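PDB 5V4T: hypothetic aldehyde deformylating oxygenase, which binds iron(III) within a ferritin-like bundle of helices and probably acts as an oxidoreductase with aldehyde deformylating oxygenase activity. Local coordinates for residues Lys36-Glu41 against Asp92-Arg97; Leu51-Glu56 against Thr104-Ile109; Glu124-Arg127 against Lys133-Glu136. All coordinates share one frame; numbering follows the deposited sequence.

Interaction 1: residues Lys36-Glu41 against Asp92-Arg97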
loop_
_atom_site.group_PDB
_atom_site.type_symbol
_atom_site.label_atom_id
_atom_site.label_comp_id
_atom_site.label_asym_id
_atom_site.label_seq_id
_atom_site.Cartn_x
_atom_site.Cartn_y
_atom_site.Cartn_z
ATOM N N LYS A 36 -6.152 7.469 -12.286
ATOM C CA LYS A 36 -7.452 7.996 -11.791
ATOM C C LYS A 36 -8.571 7.636 -12.785
ATOM O O LYS A 36 -9.580 6.997 -12.409
ATOM C CB LYS A 36 -7.358 9.514 -11.591
ATOM C CG LYS A 36 -8.592 10.148 -10.967
ATOM C CD LYS A 36 -8.403 11.658 -10.850
ATOM C CE LYS A 36 -9.519 12.260 -10.036
ATOM N NZ LYS A 36 -9.467 13.727 -9.849
ATOM N N LYS A 37 -8.363 7.978 -14.054
ATOM C CA LYS A 37 -9.338 7.675 -15.105
ATOM C C LYS A 37 -9.586 6.182 -15.227
ATOM O O LYS A 37 -10.721 5.734 -15.320
ATOM C CB LYS A 37 -8.870 8.164 -16.480
ATOM C CG LYS A 37 -9.527 9.455 -16.811
ATOM C CD LYS A 37 -8.862 10.190 -17.972
ATOM C CE LYS A 37 -9.280 11.663 -17.920
ATOM N NZ LYS A 37 -8.784 12.406 -19.101
ATOM N N LEU A 38 -8.509 5.414 -15.270
ATOM C CA LEU A 38 -8.646 3.963 -15.423
ATOM C C LEU A 38 -9.382 3.347 -14.257
ATOM O O LEU A 38 -10.239 2.511 -14.444
ATOM C CB LEU A 38 -7.294 3.317 -15.584
ATOM C CG LEU A 38 -6.578 3.632 -16.911
ATOM C CD1 LEU A 38 -5.094 3.319 -16.778
ATOM C CD2 LEU A 38 -7.240 2.929 -18.058
ATOM N N SER A 39 -9.076 3.798 -13.039
ATOM C CA SER A 39 -9.762 3.211 -11.882
ATOM C C SER A 39 -11.244 3.590 -11.866
ATOM O O SER A 39 -12.132 2.761 -11.566
ATOM C CB SER A 39 -9.029 3.583 -10.585
ATOM O OG SER A 39 -9.307 4.902 -10.255
ATOM N N PHE A 40 -11.545 4.820 -12.273
ATOM C CA PHE A 40 -12.977 5.231 -12.341
ATOM C C PHE A 40 -13.718 4.404 -13.382
ATOM O O PHE A 40 -14.865 3.918 -13.135
ATOM C CB PHE A 40 -13.100 6.676 -12.710
ATOM C CG PHE A 40 -12.801 7.647 -11.613
ATOM C CD1 PHE A 40 -12.391 7.264 -10.336
ATOM C CD2 PHE A 40 -12.932 8.977 -11.856
ATOM C CE1 PHE A 40 -12.135 8.259 -9.345
ATOM C CE2 PHE A 40 -12.733 9.943 -10.878
ATOM C CZ PHE A 40 -12.292 9.588 -9.622
ATOM N N GLU A 41 -13.081 4.252 -14.527
ATOM C CA GLU A 41 -13.669 3.466 -15.611
ATOM C C GLU A 41 -13.980 2.042 -15.251
ATOM O O GLU A 41 -15.106 1.575 -15.446
ATOM C CB GLU A 41 -12.804 3.528 -16.861
ATOM C CG GLU A 41 -12.714 4.918 -17.442
ATOM C CD GLU A 41 -11.710 4.998 -18.606
ATOM O OE1 GLU A 41 -10.930 4.027 -18.826
ATOM O OE2 GLU A 41 -11.720 6.043 -19.307
ATOM N N ASP A 92 -1.530 -3.238 -16.304
ATOM C CA ASP A 92 -2.587 -4.139 -15.920
ATOM C C ASP A 92 -3.974 -3.567 -16.165
ATOM O O ASP A 92 -4.850 -4.300 -16.612
ATOM C CB ASP A 92 -2.435 -4.577 -14.464
ATOM C CG ASP A 92 -1.274 -5.598 -14.276
ATOM O OD1 ASP A 92 -0.780 -6.152 -15.313
ATOM O OD2 ASP A 92 -0.863 -5.811 -13.123
ATOM N N PHE A 93 -4.166 -2.297 -15.842
ATOM C CA PHE A 93 -5.473 -1.672 -16.068
ATOM C C PHE A 93 -5.868 -1.661 -17.544
ATOM O O PHE A 93 -7.088 -1.711 -17.868
ATOM C CB PHE A 93 -5.480 -0.262 -15.538
ATOM C CG PHE A 93 -6.044 -0.172 -14.153
ATOM C CD1 PHE A 93 -7.384 -0.156 -13.947
ATOM C CD2 PHE A 93 -5.229 -0.130 -13.070
ATOM C CE1 PHE A 93 -7.913 -0.045 -12.702
ATOM C CE2 PHE A 93 -5.734 -0.012 -11.800
ATOM C CZ PHE A 93 -7.093 -0.003 -11.595
ATOM N N GLN A 94 -4.844 -1.643 -18.375
ATOM C CA GLN A 94 -5.017 -1.561 -19.833
ATOM C C GLN A 94 -5.013 -2.927 -20.463
ATOM O O GLN A 94 -5.149 -3.053 -21.687
ATOM C CB GLN A 94 -3.888 -0.724 -20.438
ATOM C CG GLN A 94 -3.888 0.720 -20.041
ATOM C CD GLN A 94 -2.544 1.430 -20.231
ATOM O OE1 GLN A 94 -1.429 0.830 -20.321
ATOM N NE2 GLN A 94 -2.638 2.710 -20.297
ATOM N N SER A 95 -4.867 -3.979 -19.685
ATOM C CA SER A 95 -4.780 -5.311 -20.217
ATOM C C SER A 95 -6.120 -5.952 -20.373
ATOM O O SER A 95 -7.169 -5.563 -19.821
ATOM C CB SER A 95 -3.914 -6.212 -19.316
ATOM O OG SER A 95 -4.607 -6.483 -18.080
ATOM N N SER A 96 -6.043 -7.072 -21.093
ATOM C CA SER A 96 -7.188 -7.900 -21.369
ATOM C C SER A 96 -7.793 -8.522 -20.095
ATOM O O SER A 96 -8.998 -8.419 -19.812
ATOM C CB SER A 96 -6.700 -8.989 -22.342
ATOM O OG SER A 96 -7.680 -9.981 -22.542
ATOM N N ARG A 97 -6.943 -9.164 -19.320
ATOM C CA ARG A 97 -7.423 -9.801 -18.080
ATOM C C ARG A 97 -7.248 -8.777 -16.964
ATOM O O ARG A 97 -6.687 -9.107 -15.910
ATOM C CB ARG A 97 -6.643 -11.084 -17.735
ATOM C CG ARG A 97 -6.748 -12.193 -18.766
ATOM C CD ARG A 97 -6.045 -13.409 -18.229
ATOM N NE ARG A 97 -6.781 -14.155 -17.190
ATOM C CZ ARG A 97 -6.544 -15.448 -16.954
ATOM N NH1 ARG A 97 -5.638 -16.037 -17.665
ATOM N NH2 ARG A 97 -7.257 -16.157 -16.091
#

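Interaction 2: residues Leu51-Glu56 against Thr104-Ile109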
loop_
_atom_site.group_PDB
_atom_site.type_symbol
_atom_site.label_atom_id
_atom_site.label_comp_id
_atom_site.label_asym_id
_atom_site.label_seq_id
_atom_site.Cartn_x
_atom_site.Cartn_y
_atom_site.Cartn_z
ATOM N N LEU A 51 -16.757 0.956 -6.440
ATOM C CA LEU A 51 -16.914 2.393 -6.365
ATOM C C LEU A 51 -16.582 2.941 -4.940
ATOM O O LEU A 51 -15.962 3.979 -4.850
ATOM C CB LEU A 51 -18.403 2.730 -6.716
ATOM C CG LEU A 51 -18.839 2.330 -8.154
ATOM C CD1 LEU A 51 -20.336 2.161 -8.214
ATOM C CD2 LEU A 51 -18.372 3.322 -9.131
ATOM N N GLN A 52 -16.983 2.217 -3.912
ATOM C CA GLN A 52 -16.610 2.544 -2.540
ATOM C C GLN A 52 -15.096 2.430 -2.386
ATOM O O GLN A 52 -14.467 3.269 -1.758
ATOM C CB GLN A 52 -17.361 1.696 -1.560
ATOM C CG GLN A 52 -16.985 2.069 -0.144
ATOM C CD GLN A 52 -18.003 1.712 0.861
ATOM O OE1 GLN A 52 -19.172 1.527 0.563
ATOM N NE2 GLN A 52 -17.551 1.578 2.101
ATOM N N GLN A 53 -14.507 1.406 -2.955
ATOM C CA GLN A 53 -13.032 1.318 -2.857
ATOM C C GLN A 53 -12.290 2.500 -3.435
ATOM O O GLN A 53 -11.372 3.054 -2.876
ATOM C CB GLN A 53 -12.498 0.001 -3.449
ATOM C CG GLN A 53 -10.964 -0.047 -3.323
ATOM C CD GLN A 53 -10.366 -1.356 -3.785
ATOM O OE1 GLN A 53 -11.006 -2.153 -4.492
ATOM N NE2 GLN A 53 -9.075 -1.498 -3.504
ATOM N N VAL A 54 -12.707 2.928 -4.635
ATOM C CA VAL A 54 -12.035 4.077 -5.219
ATOM C C VAL A 54 -12.220 5.324 -4.364
ATOM O O VAL A 54 -11.277 6.099 -4.175
ATOM C CB VAL A 54 -12.611 4.323 -6.649
ATOM C CG1 VAL A 54 -12.349 5.763 -7.131
ATOM C CG2 VAL A 54 -12.042 3.300 -7.585
ATOM N N ILE A 55 -13.414 5.539 -3.849
ATOM C CA ILE A 55 -13.631 6.685 -2.925
ATOM C C ILE A 55 -12.736 6.567 -1.694
ATOM O O ILE A 55 -12.141 7.548 -1.281
ATOM C CB ILE A 55 -15.104 6.802 -2.549
ATOM C CG1 ILE A 55 -15.835 7.358 -3.799
ATOM C CG2 ILE A 55 -15.305 7.697 -1.360
ATOM C CD1 ILE A 55 -17.266 6.974 -3.774
ATOM N N GLU A 56 -12.609 5.352 -1.149
ATOM C CA GLU A 56 -11.774 5.131 0.016
ATOM C C GLU A 56 -10.323 5.389 -0.286
ATOM O O GLU A 56 -9.613 5.972 0.516
ATOM C CB GLU A 56 -11.971 3.750 0.643
ATOM C CG GLU A 56 -13.295 3.649 1.347
ATOM C CD GLU A 56 -13.717 2.300 1.770
ATOM O OE1 GLU A 56 -13.239 1.280 1.220
ATOM O OE2 GLU A 56 -14.680 2.271 2.599
ATOM N N THR A 104 -4.612 -9.257 -8.462
ATOM C CA THR A 104 -3.370 -9.821 -7.937
ATOM C C THR A 104 -2.279 -8.796 -7.659
ATOM O O THR A 104 -1.622 -8.855 -6.585
ATOM C CB THR A 104 -2.897 -10.926 -8.907
ATOM O OG1 THR A 104 -2.877 -10.438 -10.244
ATOM C CG2 THR A 104 -3.809 -12.030 -8.843
ATOM N N ARG A 105 -2.018 -7.887 -8.584
ATOM C CA ARG A 105 -0.973 -6.900 -8.365
ATOM C C ARG A 105 -1.347 -5.912 -7.279
ATOM O O ARG A 105 -0.509 -5.601 -6.396
ATOM C CB ARG A 105 -0.616 -6.123 -9.636
ATOM C CG ARG A 105 0.423 -5.031 -9.406
ATOM C CD ARG A 105 0.706 -4.196 -10.634
ATOM N NE ARG A 105 1.340 -4.997 -11.665
ATOM C CZ ARG A 105 2.648 -5.129 -11.888
ATOM N NH1 ARG A 105 3.533 -4.549 -11.145
ATOM N NH2 ARG A 105 3.059 -5.956 -12.887
ATOM N N PHE A 106 -2.602 -5.459 -7.321
ATOM C CA PHE A 106 -3.018 -4.400 -6.383
ATOM C C PHE A 106 -3.641 -5.010 -5.146
ATOM O O PHE A 106 -3.012 -4.949 -4.035
ATOM C CB PHE A 106 -3.987 -3.405 -7.019
ATOM C CG PHE A 106 -4.194 -2.210 -6.141
ATOM C CD1 PHE A 106 -3.183 -1.260 -5.972
ATOM C CD2 PHE A 106 -5.382 -2.040 -5.470
ATOM C CE1 PHE A 106 -3.347 -0.201 -5.105
ATOM C CE2 PHE A 106 -5.554 -0.955 -4.614
ATOM C CZ PHE A 106 -4.532 -0.045 -4.428
ATOM N N HIS A 107 -4.788 -5.677 -5.234
ATOM C CA HIS A 107 -5.396 -6.108 -3.996
ATOM C C HIS A 107 -4.523 -7.068 -3.200
ATOM O O HIS A 107 -4.445 -6.996 -1.974
ATOM C CB HIS A 107 -6.781 -6.653 -4.230
ATOM C CG HIS A 107 -7.693 -5.673 -4.908
ATOM N ND1 HIS A 107 -7.573 -5.296 -6.232
ATOM C CD2 HIS A 107 -8.704 -4.931 -4.407
ATOM C CE1 HIS A 107 -8.494 -4.401 -6.529
ATOM N NE2 HIS A 107 -9.206 -4.171 -5.436
ATOM N N MET A 108 -3.996 -8.102 -3.859
ATOM C CA MET A 108 -3.232 -9.103 -3.109
ATOM C C MET A 108 -1.848 -8.623 -2.720
ATOM O O MET A 108 -1.529 -8.681 -1.561
ATOM C CB MET A 108 -3.093 -10.432 -3.914
ATOM C CG MET A 108 -4.422 -11.097 -4.230
ATOM S SD MET A 108 -5.414 -11.621 -2.814
ATOM C CE MET A 108 -6.685 -10.337 -2.774
ATOM N N ILE A 109 -1.045 -8.177 -3.672
ATOM C CA ILE A 109 0.341 -7.861 -3.382
ATOM C C ILE A 109 0.444 -6.465 -2.724
ATOM O O ILE A 109 1.173 -6.249 -1.783
ATOM C CB ILE A 109 1.221 -7.992 -4.650
ATOM C CG1 ILE A 109 1.480 -9.458 -5.014
ATOM C CG2 ILE A 109 2.505 -7.192 -4.565
ATOM C CD1 ILE A 109 2.434 -10.192 -4.078
#

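Interaction 3: residues Glu124-Arg127 against Lys133-Glu136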
loop_
_atom_site.group_PDB
_atom_site.type_symbol
_atom_site.label_atom_id
_atom_site.label_comp_id
_atom_site.label_asym_id
_atom_site.label_seq_id
_atom_site.Cartn_x
_atom_site.Cartn_y
_atom_site.Cartn_z
ATOM N N GLU A 124 2.216 0.951 14.791
ATOM C CA GLU A 124 3.078 0.711 15.952
ATOM C C GLU A 124 3.925 1.940 16.300
ATOM O O GLU A 124 4.032 2.315 17.465
ATOM C CB GLU A 124 3.985 -0.453 15.683
ATOM C CG GLU A 124 3.208 -1.742 15.609
ATOM C CD GLU A 124 4.057 -2.963 15.365
ATOM O OE1 GLU A 124 5.271 -2.844 15.136
ATOM O OE2 GLU A 124 3.466 -4.087 15.431
ATOM N N THR A 125 4.483 2.565 15.282
ATOM C CA THR A 125 5.401 3.683 15.477
ATOM C C THR A 125 4.623 4.911 15.969
ATOM O O THR A 125 5.049 5.614 16.923
ATOM C CB THR A 125 6.195 3.991 14.201
ATOM O OG1 THR A 125 6.955 2.843 13.856
ATOM C CG2 THR A 125 7.114 5.163 14.446
ATOM N N SER A 126 3.477 5.200 15.361
ATOM C CA SER A 126 2.685 6.352 15.788
ATOM C C SER A 126 2.143 6.143 17.175
ATOM O O SER A 126 2.052 7.076 17.945
ATOM C CB SER A 126 1.593 6.688 14.801
ATOM O OG SER A 126 0.677 5.612 14.533
ATOM N N ARG A 127 1.796 4.906 17.537
ATOM C CA ARG A 127 1.407 4.595 18.912
ATOM C C ARG A 127 2.510 4.864 19.898
ATOM O O ARG A 127 2.254 5.562 20.899
ATOM C CB ARG A 127 0.903 3.159 19.025
ATOM C CG ARG A 127 0.384 2.747 20.383
ATOM C CD ARG A 127 -0.235 1.355 20.223
ATOM N NE ARG A 127 0.782 0.336 19.936
ATOM C CZ ARG A 127 0.682 -0.671 19.042
ATOM N NH1 ARG A 127 -0.353 -0.820 18.235
ATOM N NH2 ARG A 127 1.662 -1.543 18.955
ATOM N N LYS A 133 -3.722 11.560 16.288
ATOM C CA LYS A 133 -4.530 11.687 15.090
ATOM C C LYS A 133 -3.947 10.848 13.978
ATOM O O LYS A 133 -4.688 10.237 13.226
ATOM C CB LYS A 133 -4.623 13.158 14.670
ATOM C CG LYS A 133 -5.381 13.966 15.696
ATOM C CD LYS A 133 -5.355 15.430 15.261
ATOM C CE LYS A 133 -5.803 16.319 16.376
ATOM N NZ LYS A 133 -5.675 17.731 15.898
ATOM N N PHE A 134 -2.631 10.818 13.854
ATOM C CA PHE A 134 -2.011 10.001 12.827
ATOM C C PHE A 134 -2.385 8.537 13.056
ATOM O O PHE A 134 -2.767 7.816 12.123
ATOM C CB PHE A 134 -0.499 10.176 12.788
ATOM C CG PHE A 134 0.141 9.557 11.575
ATOM C CD1 PHE A 134 0.093 10.160 10.332
ATOM C CD2 PHE A 134 0.728 8.330 11.682
ATOM C CE1 PHE A 134 0.706 9.594 9.234
ATOM C CE2 PHE A 134 1.327 7.751 10.603
ATOM C CZ PHE A 134 1.355 8.396 9.382
ATOM N N ASN A 135 -2.227 8.086 14.305
ATOM C CA ASN A 135 -2.504 6.700 14.629
ATOM C C ASN A 135 -3.947 6.316 14.314
ATOM O O ASN A 135 -4.185 5.267 13.741
ATOM C CB ASN A 135 -2.215 6.423 16.085
ATOM C CG ASN A 135 -2.354 4.982 16.403
ATOM O OD1 ASN A 135 -3.354 4.569 17.066
ATOM N ND2 ASN A 135 -1.374 4.196 16.024
ATOM N N GLU A 136 -4.897 7.181 14.644
ATOM C CA GLU A 136 -6.288 6.876 14.369
ATOM C C GLU A 136 -6.538 6.799 12.887
ATOM O O GLU A 136 -7.303 5.915 12.409
ATOM C CB GLU A 136 -7.183 7.931 15.001
ATOM C CG GLU A 136 -8.668 7.688 14.760
ATOM C CD GLU A 136 -9.222 6.401 15.323
ATOM O OE1 GLU A 136 -8.664 5.774 16.239
ATOM O OE2 GLU A 136 -10.285 6.010 14.828
#

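Interaction 1: residues Lys36-Glu41 against Asp92-Arg97
Leu38 and Ser39 of helix 34-46 pack against Phe93 of helix 80-93 in a surface contact between two helices of the ferritin-like bundle. The backbones come closest at Leu38 and Phe93, whose CA atoms are 6.5 Å apart. The contact is mainly apolar. Leu38 and Phe93 point at each other's helix and pass side by side in opposite directions. Leu38 CD1 reaches past the ring and touches Phe93 CB at 3.8 Å. The inner part of the leucine meets the ring itself, with Leu38 CB at 3.8 Å from Phe93 CD1. The far part of the ring continues along helix 34-46 and lies against its backbone, where Phe93 CE1 is 3.8 Å from Ser39 CA. Both leucine and serine approach the ring obliquely. The chi1 of Phe93, -96°, is well away from a staggered value and sets the ring against this part of the helix. Gln94 adds a peripheral touch, with NE2 at 4.3 Å from Leu38 CD1.

Phe93 also touches Leu35 and Lys42, so its side chain spans about two turns of helix 34-46. It reaches Ile102 of helix 98-128 as well. In the ferritin-like fold this places it where three helices come together near one end of the bundle. The chain just beyond it is pinned by Ser95. Its hydroxyl donates to Asp92 O at 2.6 Å, and Ser95 N donates to the same Asp92 O at 3.1 Å. The carboxylate of Asp92 forms salt bridges with Arg105 and Arg165.

Interaction 2: residues Leu51-Glu56 against Thr104-Ile109
Gln53 reaches across to His107 with its chain stretched out: CG lies opposite the backbone N (chi1 -180°), and the extension continues beyond it. His107 CG lies anti to its carbonyl carbon, and with the turn about the next bond NE2 points to the amide. The two side chains therefore arrive from opposite directions, Gln53 from helix 49-67 and His107 from helix 98-128. The helices themselves stay well apart here, with 10.7 Å between Gln53 CA and His107 CA, so the side chains span the gap.

One hydrogen bond joins them. His107 NE2 donates to Gln53 OE1 at 2.9 Å, with an N-H...O angle of 153°. It uses a lone pair of OE1 in the carbonyl plane, and OE1 sits close to the plane of the imidazole. The amide and ring planes are turned steeply against each other, by 73°. Phe106 helps frame the pair. Its CE2 is 3.7 Å from Gln53 NE2, which sits at the ring edge, while its CD2 lies over one face of His107, towards the rim. The helix carrying both rings has a pi-type turn here, closed by Ile109 N to Thr104 O at 3.0 Å.

This is the interior of the ferritin-like bundle, beside the iron site formed by Glu57, Glu111, Glu145 and His148. Gln53 has its side chain about 4 Å from the iron, and its NE2 makes a weak hydrogen bond to Glu111 OE2. Glu56, about one turn further along the same helix, hydrogen-bonds His148. With His107 donating to its oxygen, the Gln53 amide is probably held with its NH2 towards Glu111, consistent with a second-shell role in positioning that iron ligand.

Interaction 3: residues Glu124-Arg127 against Lys133-Glu136
Ser126 and Asn135 join the two arms of a helical hairpin, close to the turn where helix 98-128 gives way to helix 132-155. The contact is partly buried and mainly polar, and it lies away from the iron site. The backbones are close here, with 5.3 Å between Ser126 CA and Asn135 CA, so short side chains are enough to bridge them. Asn135 ND2 donates to Ser126 OG at 2.9 Å. The bond is nearly straight, at 169°, and the hydroxyl oxygen lies in the plane of the amide. Asn135 CG is opposite its backbone N (chi1 -174°), which carries the amide across to the other helix.

The Ser126 hydroxyl also turns back to its own helix, where it hydrogen-bonds Leu122 O and lies close enough to bond Asn123 O. The amide nitrogen of Asn135 has a second partner in Asn123 OD1. Asn135 thus grips the last turns of helix 98-128 at two points. Arg127 contributes by its CB, 3.9 Å from Asn135 ND2, while its charged end leads away.

Phe134 supplies the apolar side. Ser126 CB sits at the edge of its ring, in the ring plane, 3.6 Å from Phe134 CD2. Beyond the hairpin, the Phe134 ring packs on Ile16 and Ser20 of helix 10-23 and meets Tyr67 at a steep angle. Asp2 accepts from the backbone N of Lys133 and of Phe134, so the N-terminal segment is tied to the start of helix 132-155 beside the hairpin turn.

How the interactions relate
Interaction 2 lies in the core beside the iron, interaction 1 is at the surface, and interaction 3 is partly buried. Interactions 1 and 3 lie on opposite sides of the chain's centre, their centres about 33 Å apart. The chemistry follows the place. Interaction 1 is mainly apolar packing, interaction 2 rests on a buried amide-imidazole bond, and interaction 3 on an amide-hydroxyl bond at a hairpin turn. Helix 98-128 serves both interactions 2 and 3. Interactions 1 and 2 touch directly: a salt bridge joins them, and Phe40 packs on Val54. Interaction 3 touches neither.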